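Local coordinates for protein putative acetyl transferase (Pyrococcus furiosus, PDB 1VKC) that probably transfers acyl groups, most likely acetyl, as a member of the GNAT acetyltransferase family, at residues I79-D84 and Y88-Y93. Numbering follows the deposited sequence.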
# COMPACT_ATOMS: atom_id res chain seq x y z
N ILE A 79 -15.58 -15.52 -0.41
CA ILE A 79 -17.00 -15.81 -0.54
C ILE A 79 -17.66 -15.95 0.82
O ILE A 79 -17.09 -16.58 1.73
CB ILE A 79 -17.22 -17.15 -1.28
CG1 ILE A 79 -16.35 -17.26 -2.51
CG2 ILE A 79 -18.71 -17.34 -1.64
CD1 ILE A 79 -16.10 -18.66 -2.91
N CYS A 80 -18.86 -15.40 0.94
CA CYS A 80 -19.72 -15.54 2.12
C CYS A 80 -21.10 -16.07 1.72
O CYS A 80 -21.80 -15.42 0.93
CB CYS A 80 -19.92 -14.18 2.79
SG CYS A 80 -20.83 -14.22 4.35
N ILE A 81 -21.49 -17.21 2.28
CA ILE A 81 -22.84 -17.76 2.08
C ILE A 81 -23.78 -17.08 3.06
O ILE A 81 -23.55 -17.12 4.27
CB ILE A 81 -22.87 -19.30 2.31
CG1 ILE A 81 -21.97 -20.03 1.31
CG2 ILE A 81 -24.32 -19.83 2.26
CD1 ILE A 81 -22.37 -19.88 -0.14
N THR A 82 -24.83 -16.45 2.54
CA THR A 82 -25.77 -15.72 3.39
C THR A 82 -27.15 -15.71 2.75
O THR A 82 -27.39 -16.48 1.79
CB THR A 82 -25.23 -14.28 3.69
OG1 THR A 82 -26.12 -13.59 4.56
CG2 THR A 82 -25.20 -13.42 2.43
N LEU A 83 -28.07 -14.92 3.30
CA LEU A 83 -29.42 -14.78 2.73
C LEU A 83 -29.60 -13.46 2.03
O LEU A 83 -29.12 -12.43 2.50
CB LEU A 83 -30.50 -14.94 3.79
CG LEU A 83 -30.70 -16.35 4.34
CD1 LEU A 83 -31.57 -16.29 5.60
CD2 LEU A 83 -31.30 -17.27 3.30
N ASP A 84 -30.34 -13.48 0.93
CA ASP A 84 -30.63 -12.29 0.16
C ASP A 84 -31.65 -11.42 0.90
O ASP A 84 -32.68 -11.90 1.35
CB ASP A 84 -31.17 -12.68 -1.21
CG ASP A 84 -31.09 -11.56 -2.20
OD1 ASP A 84 -32.02 -10.75 -2.28
OD2 ASP A 84 -30.10 -11.43 -2.97
N TYR A 88 -34.75 -13.46 -0.03
CA TYR A 88 -34.70 -14.43 1.09
C TYR A 88 -34.34 -15.86 0.63
O TYR A 88 -34.96 -16.83 1.05
CB TYR A 88 -36.03 -14.38 1.87
CG TYR A 88 -36.23 -13.02 2.48
CD1 TYR A 88 -36.78 -11.98 1.73
CD2 TYR A 88 -35.82 -12.74 3.79
CE1 TYR A 88 -36.92 -10.71 2.26
CE2 TYR A 88 -35.98 -11.43 4.33
CZ TYR A 88 -36.52 -10.45 3.57
OH TYR A 88 -36.69 -9.20 4.07
N VAL A 89 -33.36 -15.96 -0.27
CA VAL A 89 -32.83 -17.24 -0.71
C VAL A 89 -31.36 -17.22 -0.38
O VAL A 89 -30.77 -16.16 -0.18
CB VAL A 89 -33.01 -17.50 -2.25
CG1 VAL A 89 -34.46 -17.79 -2.60
CG2 VAL A 89 -32.42 -16.36 -3.11
N LYS A 90 -30.78 -18.39 -0.29
CA LYS A 90 -29.35 -18.50 -0.03
C LYS A 90 -28.62 -17.88 -1.21
O LYS A 90 -29.01 -18.09 -2.37
CB LYS A 90 -28.96 -19.96 0.14
CG LYS A 90 -27.53 -20.14 0.66
CD LYS A 90 -27.13 -21.63 0.71
CE LYS A 90 -27.97 -22.40 1.68
NZ LYS A 90 -27.34 -23.73 1.95
N ILE A 91 -27.58 -17.09 -0.92
CA ILE A 91 -26.71 -16.50 -1.94
C ILE A 91 -25.28 -16.61 -1.51
O ILE A 91 -25.00 -16.88 -0.35
CB ILE A 91 -27.08 -15.02 -2.20
CG1 ILE A 91 -26.85 -14.17 -0.93
CG2 ILE A 91 -28.53 -14.93 -2.72
CD1 ILE A 91 -27.01 -12.62 -1.19
N ALA A 92 -24.37 -16.45 -2.45
CA ALA A 92 -22.97 -16.31 -2.14
C ALA A 92 -22.64 -14.86 -2.39
O ALA A 92 -22.81 -14.38 -3.50
CB ALA A 92 -22.16 -17.17 -3.01
N TYR A 93 -22.17 -14.16 -1.36
CA TYR A 93 -21.72 -12.79 -1.51
C TYR A 93 -20.17 -12.81 -1.63
O TYR A 93 -19.47 -13.43 -0.83
CB TYR A 93 -22.15 -11.96 -0.32
CG TYR A 93 -21.91 -10.48 -0.51
CD1 TYR A 93 -20.77 -9.86 0.00
CD2 TYR A 93 -22.81 -9.70 -1.23
CE1 TYR A 93 -20.56 -8.50 -0.18
CE2 TYR A 93 -22.59 -8.34 -1.43
CZ TYR A 93 -21.47 -7.75 -0.90
OH TYR A 93 -21.27 -6.39 -1.09
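Thr-82 and Ile-91 form a hydrogen-bonded pair of an antiparallel hairpin, between strands 73-83 and 90-99, each giving its N-H to the other's carbonyl O; Ile-91 N reaches Thr-82 O at 2.8 Å. Cys-80 and Tyr-93 repeat the reciprocal pair further along, and Asp-84 N to Val-89 O carries the ladder toward the turn, where the bond from Tyr-88 N to Asp-84 O is more bent (135°).

Ile-91 is worth following outward. Its chi1 of 63° sets CG1 between the backbone N and carbonyl carbon, alongside Thr-82; CG1 lies 3.6 Å from Thr-82 O and also touches Thr-82 CG2. CG2, the other branch, packs on Asp-84 CB; CD1, at the end of the CG1 arm, lies 3.8 Å from Asp-84 OD2, the two side chains crossing nearly at right angles. Asp-84 OD1 takes the N-H groups of Val-86 and Asp-87, while OD2 pairs with Lys-127. Cutting Ile-91 back to an alanine is likely to open a gap beside Thr-82 CG2 and strip apolar packing from the OD2 side of the carboxylate.

On the other face Ile-81 CG2 packs on Lys-90 CG at 3.6 Å, while Ile-79 CG2 meets Ala-92 CB. That face lies against helix 108-122, through Ala-116, Trp-119 and Ala-120. Strands 60-68 and 128-130 flank the hairpin within the mixed GNAT sheet.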